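Citrate synthase (Thermotoga maritima, PDB 2P2W) probably catalyses the formation of citrate and CoA from oxaloacetate, acetyl-CoA and water, a step of the tricarboxylic acid cycle. Local coordinates at residues C17-Y28 / F170-I178; N87-K95 / P313-A322. All coordinates share one frame; numbering follows the deposited sequence.

Interaction 1 (C17-Y28 / F170-I178)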
loop_
_atom_site.group_PDB
_atom_site.type_symbol
_atom_site.label_atom_id
_atom_site.label_comp_id
_atom_site.label_asym_id
_atom_site.label_seq_id
_atom_site.Cartn_x
_atom_site.Cartn_y
_atom_site.Cartn_z
ATOM N N CYS A 17 6.317 -9.919 18.232
ATOM C CA CYS A 17 6.567 -8.824 19.155
ATOM C C CYS A 17 5.459 -8.562 20.157
ATOM O O CYS A 17 4.278 -8.592 19.819
ATOM C CB CYS A 17 6.825 -7.560 18.330
ATOM S SG CYS A 17 6.622 -5.975 19.172
ATOM N N TYR A 18 5.857 -8.311 21.400
ATOM C CA TYR A 18 4.899 -8.000 22.446
ATOM C C TYR A 18 5.050 -6.528 22.792
ATOM O O TYR A 18 6.125 -6.079 23.194
ATOM C CB TYR A 18 5.132 -8.856 23.694
ATOM C CG TYR A 18 4.249 -8.455 24.861
ATOM C CD1 TYR A 18 2.875 -8.268 24.690
ATOM C CD2 TYR A 18 4.790 -8.236 26.127
ATOM C CE1 TYR A 18 2.062 -7.867 25.753
ATOM C CE2 TYR A 18 3.987 -7.836 27.198
ATOM C CZ TYR A 18 2.627 -7.652 27.004
ATOM O OH TYR A 18 1.838 -7.242 28.056
ATOM N N LEU A 19 3.967 -5.783 22.610
ATOM C CA LEU A 19 3.942 -4.359 22.893
ATOM C C LEU A 19 3.125 -4.127 24.161
ATOM O O LEU A 19 1.909 -4.305 24.159
ATOM C CB LEU A 19 3.308 -3.613 21.720
ATOM C CG LEU A 19 3.071 -2.110 21.870
ATOM C CD1 LEU A 19 4.373 -1.407 22.199
ATOM C CD2 LEU A 19 2.477 -1.567 20.578
ATOM N N ASP A 20 3.800 -3.742 25.240
ATOM C CA ASP A 20 3.131 -3.487 26.511
ATOM C C ASP A 20 2.903 -1.984 26.636
ATOM O O ASP A 20 3.746 -1.265 27.165
ATOM C CB ASP A 20 4.003 -3.978 27.668
ATOM C CG ASP A 20 3.319 -3.849 29.018
ATOM O OD1 ASP A 20 2.341 -3.082 29.128
ATOM O OD2 ASP A 20 3.772 -4.508 29.975
ATOM N N GLY A 21 1.763 -1.516 26.138
ATOM C CA GLY A 21 1.456 -0.095 26.189
ATOM C C GLY A 21 1.227 0.459 27.583
ATOM O O GLY A 21 1.480 1.633 27.840
ATOM N N ILE A 22 0.751 -0.384 28.492
ATOM C CA ILE A 22 0.486 0.057 29.859
ATOM C C ILE A 22 1.766 0.366 30.638
ATOM O O ILE A 22 1.850 1.390 31.310
ATOM C CB ILE A 22 -0.339 -1.002 30.628
ATOM C CG1 ILE A 22 -1.700 -1.183 29.951
ATOM C CG2 ILE A 22 -0.529 -0.573 32.080
ATOM C CD1 ILE A 22 -2.560 -2.271 30.576
ATOM N N ASN A 23 2.763 -0.510 30.534
ATOM C CA ASN A 23 4.024 -0.320 31.246
ATOM C C ASN A 23 5.154 0.260 30.393
ATOM O O ASN A 23 6.282 0.398 30.860
ATOM C CB ASN A 23 4.467 -1.646 31.863
ATOM C CG ASN A 23 3.455 -2.183 32.857
ATOM O OD1 ASN A 23 3.124 -1.519 33.838
ATOM N ND2 ASN A 23 2.952 -3.386 32.603
ATOM N N GLY A 24 4.848 0.598 29.147
ATOM C CA GLY A 24 5.856 1.171 28.271
ATOM C C GLY A 24 7.035 0.258 27.996
ATOM O O GLY A 24 8.189 0.673 28.106
ATOM N N ARG A 25 6.750 -0.987 27.637
ATOM C CA ARG A 25 7.803 -1.947 27.335
ATOM C C ARG A 25 7.583 -2.544 25.950
ATOM O O ARG A 25 6.448 -2.704 25.504
ATOM C CB ARG A 25 7.832 -3.068 28.383
ATOM C CG ARG A 25 8.207 -2.608 29.787
ATOM C CD ARG A 25 9.544 -1.873 29.803
ATOM N NE ARG A 25 10.677 -2.731 29.463
ATOM C CZ ARG A 25 11.192 -3.652 30.277
ATOM N NH1 ARG A 25 10.676 -3.843 31.483
ATOM N NH2 ARG A 25 12.236 -4.375 29.886
ATOM N N LEU A 26 8.679 -2.856 25.269
ATOM C CA LEU A 26 8.624 -3.443 23.932
ATOM C C LEU A 26 9.581 -4.622 23.899
ATOM O O LEU A 26 10.714 -4.520 24.369
ATOM C CB LEU A 26 9.039 -2.411 22.877
ATOM C CG LEU A 26 9.095 -2.899 21.425
ATOM C CD1 LEU A 26 7.699 -3.313 20.965
ATOM C CD2 LEU A 26 9.642 -1.784 20.539
ATOM N N TYR A 27 9.124 -5.738 23.338
ATOM C CA TYR A 27 9.942 -6.943 23.265
ATOM C C TYR A 27 9.917 -7.554 21.868
ATOM O O TYR A 27 8.884 -7.549 21.206
ATOM C CB TYR A 27 9.414 -7.996 24.250
ATOM C CG TYR A 27 9.191 -7.494 25.658
ATOM C CD1 TYR A 27 7.989 -6.886 26.014
ATOM C CD2 TYR A 27 10.179 -7.623 26.632
ATOM C CE1 TYR A 27 7.771 -6.418 27.304
ATOM C CE2 TYR A 27 9.973 -7.159 27.931
ATOM C CZ TYR A 27 8.767 -6.559 28.258
ATOM O OH TYR A 27 8.550 -6.114 29.540
ATOM N N TYR A 28 11.060 -8.070 21.427
ATOM C CA TYR A 28 11.155 -8.752 20.140
ATOM C C TYR A 28 11.270 -10.226 20.521
ATOM O O TYR A 28 12.266 -10.637 21.123
ATOM C CB TYR A 28 12.414 -8.342 19.376
ATOM C CG TYR A 28 12.406 -6.943 18.792
ATOM C CD1 TYR A 28 11.287 -6.109 18.901
ATOM C CD2 TYR A 28 13.527 -6.458 18.112
ATOM C CE1 TYR A 28 11.291 -4.818 18.343
ATOM C CE2 TYR A 28 13.541 -5.183 17.558
ATOM C CZ TYR A 28 12.423 -4.369 17.675
ATOM O OH TYR A 28 12.453 -3.104 17.130
ATOM N N PHE A 170 18.392 1.859 14.392
ATOM C CA PHE A 170 17.724 0.942 13.471
ATOM C C PHE A 170 17.079 -0.211 14.239
ATOM O O PHE A 170 15.919 -0.556 14.007
ATOM C CB PHE A 170 18.707 0.369 12.450
ATOM C CG PHE A 170 19.061 1.316 11.338
ATOM C CD1 PHE A 170 18.115 2.192 10.814
ATOM C CD2 PHE A 170 20.331 1.276 10.763
ATOM C CE1 PHE A 170 18.424 3.011 9.730
ATOM C CE2 PHE A 170 20.652 2.089 9.681
ATOM C CZ PHE A 170 19.696 2.959 9.161
ATOM N N ILE A 171 17.836 -0.805 15.154
ATOM C CA ILE A 171 17.335 -1.916 15.948
ATOM C C ILE A 171 16.051 -1.525 16.687
ATOM O O ILE A 171 15.082 -2.282 16.704
ATOM C CB ILE A 171 18.409 -2.394 16.959
ATOM C CG1 ILE A 171 19.624 -2.931 16.198
ATOM C CG2 ILE A 171 17.834 -3.463 17.879
ATOM C CD1 ILE A 171 20.808 -3.284 17.081
ATOM N N LEU A 172 16.041 -0.336 17.281
ATOM C CA LEU A 172 14.863 0.141 18.006
ATOM C C LEU A 172 13.638 0.315 17.098
ATOM O O LEU A 172 12.501 0.211 17.558
ATOM C CB LEU A 172 15.160 1.486 18.675
ATOM C CG LEU A 172 16.135 1.506 19.850
ATOM C CD1 LEU A 172 16.424 2.948 20.256
ATOM C CD2 LEU A 172 15.534 0.733 21.009
ATOM N N LEU A 173 13.880 0.572 15.816
ATOM C CA LEU A 173 12.806 0.807 14.854
ATOM C C LEU A 173 12.414 -0.380 13.973
ATOM O O LEU A 173 11.513 -0.262 13.148
ATOM C CB LEU A 173 13.196 1.974 13.937
ATOM C CG LEU A 173 13.434 3.340 14.584
ATOM C CD1 LEU A 173 14.191 4.249 13.614
ATOM C CD2 LEU A 173 12.097 3.958 14.973
ATOM N N MET A 174 13.070 -1.520 14.134
ATOM C CA MET A 174 12.761 -2.663 13.286
ATOM C C MET A 174 11.350 -3.221 13.372
ATOM O O MET A 174 10.799 -3.668 12.366
ATOM C CB MET A 174 13.721 -3.817 13.562
ATOM C CG MET A 174 15.081 -3.675 12.938
ATOM S SD MET A 174 16.024 -5.188 13.178
ATOM C CE MET A 174 17.581 -4.710 12.450
ATOM N N GLU A 175 10.754 -3.188 14.556
ATOM C CA GLU A 175 9.443 -3.803 14.709
ATOM C C GLU A 175 8.580 -3.294 15.858
ATOM O O GLU A 175 9.094 -2.957 16.923
ATOM C CB GLU A 175 9.670 -5.311 14.883
ATOM C CG GLU A 175 8.602 -6.047 15.665
ATOM C CD GLU A 175 7.342 -6.251 14.863
ATOM O OE1 GLU A 175 7.421 -6.164 13.621
ATOM O OE2 GLU A 175 6.281 -6.508 15.477
ATOM N N GLN A 176 7.266 -3.235 15.634
ATOM C CA GLN A 176 6.340 -2.841 16.694
ATOM C C GLN A 176 4.872 -3.195 16.472
ATOM O O GLN A 176 4.017 -2.324 16.299
ATOM C CB GLN A 176 6.446 -1.352 17.039
ATOM C CG GLN A 176 5.632 -1.041 18.306
ATOM C CD GLN A 176 6.078 0.211 19.031
ATOM O OE1 GLN A 176 7.000 0.179 19.847
ATOM N NE2 GLN A 176 5.419 1.325 18.734
ATOM N N ASP A 177 4.593 -4.493 16.479
ATOM C CA ASP A 177 3.230 -4.992 16.351
ATOM C C ASP A 177 2.500 -4.520 15.088
ATOM O O ASP A 177 3.115 -4.321 14.038
ATOM C CB ASP A 177 2.449 -4.598 17.614
ATOM C CG ASP A 177 1.237 -5.477 17.861
ATOM O OD1 ASP A 177 1.370 -6.717 17.795
ATOM O OD2 ASP A 177 0.153 -4.919 18.134
ATOM N N ILE A 178 1.188 -4.325 15.197
ATOM C CA ILE A 178 0.398 -3.932 14.038
ATOM C C ILE A 178 0.145 -2.437 13.881
ATOM O O ILE A 178 -0.997 -1.970 13.952
ATOM C CB ILE A 178 -0.952 -4.682 14.025
ATOM C CG1 ILE A 178 -0.749 -6.128 14.491
ATOM C CG2 ILE A 178 -1.530 -4.681 12.618
ATOM C CD1 ILE A 178 0.238 -6.940 13.650
HETATM O O HOH W 1 3.350 -8.640 16.912
HETATM O O HOH W 2 1.495 -9.343 19.916
#

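Interaction 2 (N87-K95 / P313-A322)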
loop_
_atom_site.group_PDB
_atom_site.type_symbol
_atom_site.label_atom_id
_atom_site.label_comp_id
_atom_site.label_asym_id
_atom_site.label_seq_id
_atom_site.Cartn_x
_atom_site.Cartn_y
_atom_site.Cartn_z
ATOM N N ASN A 87 15.000 15.481 -7.285
ATOM C CA ASN A 87 14.332 16.057 -6.124
ATOM C C ASN A 87 13.204 15.191 -5.579
ATOM O O ASN A 87 12.234 15.710 -5.032
ATOM C CB ASN A 87 13.778 17.434 -6.491
ATOM C CG ASN A 87 12.636 17.349 -7.479
ATOM O OD1 ASN A 87 12.690 16.582 -8.440
ATOM N ND2 ASN A 87 11.595 18.140 -7.249
ATOM N N LEU A 88 13.327 13.877 -5.727
ATOM C CA LEU A 88 12.300 12.966 -5.233
ATOM C C LEU A 88 12.447 12.716 -3.735
ATOM O O LEU A 88 13.539 12.838 -3.180
ATOM C CB LEU A 88 12.385 11.622 -5.965
ATOM C CG LEU A 88 12.218 11.618 -7.483
ATOM C CD1 LEU A 88 12.487 10.215 -8.021
ATOM C CD2 LEU A 88 10.813 12.079 -7.843
ATOM N N HIS A 89 11.339 12.371 -3.085
ATOM C CA HIS A 89 11.358 12.050 -1.662
ATOM C C HIS A 89 11.903 10.620 -1.613
ATOM O O HIS A 89 11.550 9.787 -2.455
ATOM C CB HIS A 89 9.938 12.115 -1.083
ATOM C CG HIS A 89 9.873 11.919 0.403
ATOM N ND1 HIS A 89 9.977 10.679 0.997
ATOM C CD2 HIS A 89 9.702 12.807 1.414
ATOM C CE1 HIS A 89 9.869 10.810 2.309
ATOM N NE2 HIS A 89 9.702 12.091 2.587
ATOM N N TYR A 90 12.761 10.328 -0.642
ATOM C CA TYR A 90 13.356 8.995 -0.548
ATOM C C TYR A 90 12.385 7.820 -0.428
ATOM O O TYR A 90 12.669 6.736 -0.940
ATOM C CB TYR A 90 14.391 8.975 0.580
ATOM C CG TYR A 90 15.663 9.689 0.185
ATOM C CD1 TYR A 90 16.668 9.022 -0.518
ATOM C CD2 TYR A 90 15.833 11.051 0.445
ATOM C CE1 TYR A 90 17.809 9.691 -0.956
ATOM C CE2 TYR A 90 16.972 11.731 0.008
ATOM C CZ TYR A 90 17.954 11.042 -0.693
ATOM O OH TYR A 90 19.074 11.705 -1.145
ATOM N N ILE A 91 11.248 8.015 0.232
ATOM C CA ILE A 91 10.273 6.931 0.341
ATOM C C ILE A 91 9.792 6.566 -1.068
ATOM O O ILE A 91 9.610 5.386 -1.390
ATOM C CB ILE A 91 9.046 7.336 1.206
ATOM C CG1 ILE A 91 9.427 7.362 2.693
ATOM C CG2 ILE A 91 7.887 6.359 0.971
ATOM C CD1 ILE A 91 9.778 5.996 3.288
ATOM N N ASP A 92 9.589 7.581 -1.907
ATOM C CA ASP A 92 9.137 7.348 -3.276
ATOM C C ASP A 92 10.220 6.653 -4.095
ATOM O O ASP A 92 9.923 5.817 -4.949
ATOM C CB ASP A 92 8.734 8.665 -3.948
ATOM C CG ASP A 92 7.447 9.237 -3.375
ATOM O OD1 ASP A 92 6.678 8.463 -2.769
ATOM O OD2 ASP A 92 7.200 10.448 -3.538
ATOM N N VAL A 93 11.473 7.006 -3.829
ATOM C CA VAL A 93 12.602 6.398 -4.523
ATOM C C VAL A 93 12.583 4.895 -4.250
ATOM O O VAL A 93 12.768 4.082 -5.163
ATOM C CB VAL A 93 13.941 7.006 -4.031
ATOM C CG1 VAL A 93 15.116 6.227 -4.602
ATOM C CG2 VAL A 93 14.024 8.468 -4.460
ATOM N N LEU A 94 12.350 4.533 -2.990
ATOM C CA LEU A 94 12.278 3.127 -2.601
ATOM C C LEU A 94 11.153 2.414 -3.357
ATOM O O LEU A 94 11.335 1.298 -3.838
ATOM C CB LEU A 94 12.050 3.002 -1.090
ATOM C CG LEU A 94 13.261 3.282 -0.190
ATOM C CD1 LEU A 94 12.827 3.359 1.269
ATOM C CD2 LEU A 94 14.295 2.188 -0.387
ATOM N N LYS A 95 9.991 3.060 -3.462
ATOM C CA LYS A 95 8.855 2.468 -4.171
ATOM C C LYS A 95 9.244 2.111 -5.598
ATOM O O LYS A 95 8.983 1.002 -6.079
ATOM C CB LYS A 95 7.680 3.444 -4.241
ATOM C CG LYS A 95 6.954 3.710 -2.940
ATOM C CD LYS A 95 5.892 4.756 -3.212
ATOM C CE LYS A 95 5.396 5.419 -1.946
ATOM N NZ LYS A 95 4.516 6.568 -2.299
ATOM N N PRO A 313 19.873 13.816 5.420
ATOM C CA PRO A 313 18.892 14.774 4.896
ATOM C C PRO A 313 17.532 14.498 5.536
ATOM O O PRO A 313 17.152 13.342 5.712
ATOM C CB PRO A 313 18.866 14.474 3.396
ATOM C CG PRO A 313 19.789 13.359 3.029
ATOM C CD PRO A 313 20.384 12.948 4.344
ATOM N N ARG A 314 16.798 15.553 5.866
ATOM C CA ARG A 314 15.491 15.414 6.501
ATOM C C ARG A 314 14.496 14.581 5.678
ATOM O O ARG A 314 13.657 13.866 6.211
ATOM C CB ARG A 314 14.934 16.813 6.772
ATOM C CG ARG A 314 15.787 17.560 7.797
ATOM C CD ARG A 314 15.189 18.907 8.216
ATOM N NE ARG A 314 15.998 19.485 9.297
ATOM C CZ ARG A 314 15.612 20.662 9.821
ATOM N NH1 ARG A 314 14.535 21.276 9.365
ATOM N NH2 ARG A 314 16.318 21.196 10.823
ATOM N N ASN A 315 14.571 14.709 4.338
ATOM C CA ASN A 315 13.614 13.964 3.523
ATOM C C ASN A 315 14.007 12.489 3.345
ATOM O O ASN A 315 13.445 11.755 2.537
ATOM C CB ASN A 315 13.405 14.679 2.180
ATOM C CG ASN A 315 14.613 14.528 1.293
ATOM O OD1 ASN A 315 15.749 14.432 1.747
ATOM N ND2 ASN A 315 14.349 14.545 -0.025
ATOM N N MET A 316 15.031 12.066 4.130
ATOM C CA MET A 316 15.396 10.651 4.174
ATOM C C MET A 316 15.047 10.000 5.530
ATOM O O MET A 316 15.164 8.791 5.715
ATOM C CB MET A 316 16.904 10.505 3.892
ATOM C CG MET A 316 17.315 9.045 3.666
ATOM S SD MET A 316 19.095 8.793 3.752
ATOM C CE MET A 316 19.525 9.474 2.143
ATOM N N PHE A 317 14.647 10.855 6.509
ATOM C CA PHE A 317 14.344 10.337 7.855
ATOM C C PHE A 317 13.325 9.164 7.823
ATOM O O PHE A 317 13.524 8.141 8.461
ATOM C CB PHE A 317 13.769 11.478 8.708
ATOM C CG PHE A 317 14.819 12.464 9.159
ATOM C CD1 PHE A 317 16.107 12.433 8.633
ATOM C CD2 PHE A 317 14.473 13.449 10.076
ATOM C CE1 PHE A 317 17.041 13.391 9.029
ATOM C CE2 PHE A 317 15.411 14.406 10.465
ATOM C CZ PHE A 317 16.694 14.379 9.943
ATOM N N THR A 318 12.226 9.314 7.088
ATOM C CA THR A 318 11.238 8.244 7.030
ATOM C C THR A 318 11.826 7.013 6.336
ATOM O O THR A 318 11.497 5.879 6.684
ATOM C CB THR A 318 9.953 8.687 6.285
ATOM O OG1 THR A 318 9.404 9.846 6.923
ATOM C CG2 THR A 318 8.908 7.580 6.327
ATOM N N ALA A 319 12.702 7.237 5.361
ATOM C CA ALA A 319 13.325 6.125 4.643
ATOM C C ALA A 319 14.299 5.388 5.565
ATOM O O ALA A 319 14.516 4.184 5.415
ATOM C CB ALA A 319 14.050 6.637 3.400
ATOM N N LEU A 320 14.891 6.112 6.513
ATOM C CA LEU A 320 15.816 5.493 7.465
ATOM C C LEU A 320 15.007 4.592 8.392
ATOM O O LEU A 320 15.459 3.517 8.790
ATOM C CB LEU A 320 16.549 6.562 8.279
ATOM C CG LEU A 320 17.582 7.377 7.494
ATOM C CD1 LEU A 320 18.066 8.542 8.355
ATOM C CD2 LEU A 320 18.745 6.486 7.077
ATOM N N PHE A 321 13.810 5.054 8.737
ATOM C CA PHE A 321 12.894 4.301 9.583
ATOM C C PHE A 321 12.572 3.006 8.823
ATOM O O PHE A 321 12.651 1.907 9.379
ATOM C CB PHE A 321 11.615 5.129 9.793
ATOM C CG PHE A 321 10.698 4.613 10.878
ATOM C CD1 PHE A 321 10.671 3.265 11.229
ATOM C CD2 PHE A 321 9.813 5.485 11.516
ATOM C CE1 PHE A 321 9.779 2.793 12.195
ATOM C CE2 PHE A 321 8.916 5.023 12.484
ATOM C CZ PHE A 321 8.899 3.676 12.823
ATOM N N ALA A 322 12.236 3.147 7.542
ATOM C CA ALA A 322 11.889 2.003 6.698
ATOM C C ALA A 322 13.035 1.001 6.529
ATOM O O ALA A 322 12.812 -0.209 6.469
ATOM C CB ALA A 322 11.421 2.493 5.324
HETATM O O HOH W 3 15.519 14.648 -2.815
#

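Interaction 1 (C17-Y28 / F170-I178)
Tyr28 OH makes both direct hydrogen bonds of this contact, one to Ile171 O of helix 163-173 and one from Glu175 N just beyond. It donates to Ile171 O at 2.8 Å, in the carbonyl plane and with a C=O...donor angle of 158°. The same hydroxyl accepts from Glu175 N at 3.1 Å, so two bonds hold it. CG of Tyr28 lies anti to its carbonyl carbon (chi1 -72°), and the ring reaches across to the helix. Glu175 O sits at the ring edge, 3.2 Å from Tyr28 CE1. A phenylalanine here would probably leave Ile171 O without its donor and Glu175 N without its acceptor.

Other polar links run through water and the carboxylates. One water donates to Cys17 O and to Asp177 OD1. A second water repeats the bridge, weakly at Asp177. The Asp177 carboxylate also bonds Thr346 and Ser347 of the second subunit. Glu175 OE2 accepts from Asp177 N at 2.8 Å, above the carboxylate plane, and also bonds His332.

Carbon atoms of the hairpin press on polar side chains. Cys17 CB meets Glu175 OE2 at 3.1 Å. Leu19 and Leu26 flank Gln176, and Leu26 CD2 comes within 3.4 Å of Gln176 OE1. That oxygen accepts from Tyr253. Gln176 NE2 bonds a citrate anion, probably from the crystallisation liquor, and the side chain passes close to His250, a predicted active-site residue.

The beta hairpin 17-28 thus packs against residues 171-177 in a buried contact, where hydrogen bonds satisfy the Tyr28 hydroxyl, Glu175 OE2 and the Gln176 amide.

Interaction 2 (N87-K95 / P313-A322)
Tyr90 packs against Met316 and Ala319 in the tight part of this contact. Met316 CE lies over one ring face, 3.7 Å from the ring centroid, a CH-pi contact. Its SD stands farther above the same ring, a Met-aromatic contact. The bend at chi3 of Met316 (-76°) turns the methyl back over the ring. Asn315 O sits at the edge of the Tyr90 ring, 3.3 Å from CD2, and also over the face of the His89 ring. Farther along the helices, Ile91 CD1 meets Thr318 CG2 at 3.5 Å, the two side chains crossing at about a right angle. Leu94 CD1 touches Ala319 CB more loosely, at 4.1 Å. The axes of the segments 90-95 and 317-322 come within 8.9 Å, at 47°, a closeness consistent with the small Ala319 and Ala322.

The partly exposed end is looser and more polar. One water donates to Leu88 O and accepts from Asn315 ND2. His89 is the N-cap of its helix, and its ND1 accepts from Ile91 N at 3.0 Å. Its NE2 bonds Glu216 of helix 214-225.

Around the pair, helix 110-133 packs on Tyr90 and Leu94, with Tyr129 edge-to-face to Tyr90. Helix 195-207 touches Thr318 and Ala322, and helix 299-309 packs on Phe317 and Leu320.

Interactions 1 and 2 have centres 23 Å apart but meet where 170-178 passes 313-322. Phe170 CE1 packs 3.2 Å from Leu320 O, and Leu173 O lies 3.6 Å from Phe321 CE1. Leu173 O also bonds Arg325, farther along helix 317-337. Interaction 1 is nearer the bound citrate: the side chain of Gln176 is about 3 Å from it, against about 9 Å for that of Thr318 in interaction 2. The side chains of Leu173 and Thr318 lie about 6 and 8 Å from that of Asp300, a predicted active-site residue. Both contacts touch the second subunit. Interaction 1 joins the hairpin 17-28 to the helical body, and interaction 2 joins two helices within that body.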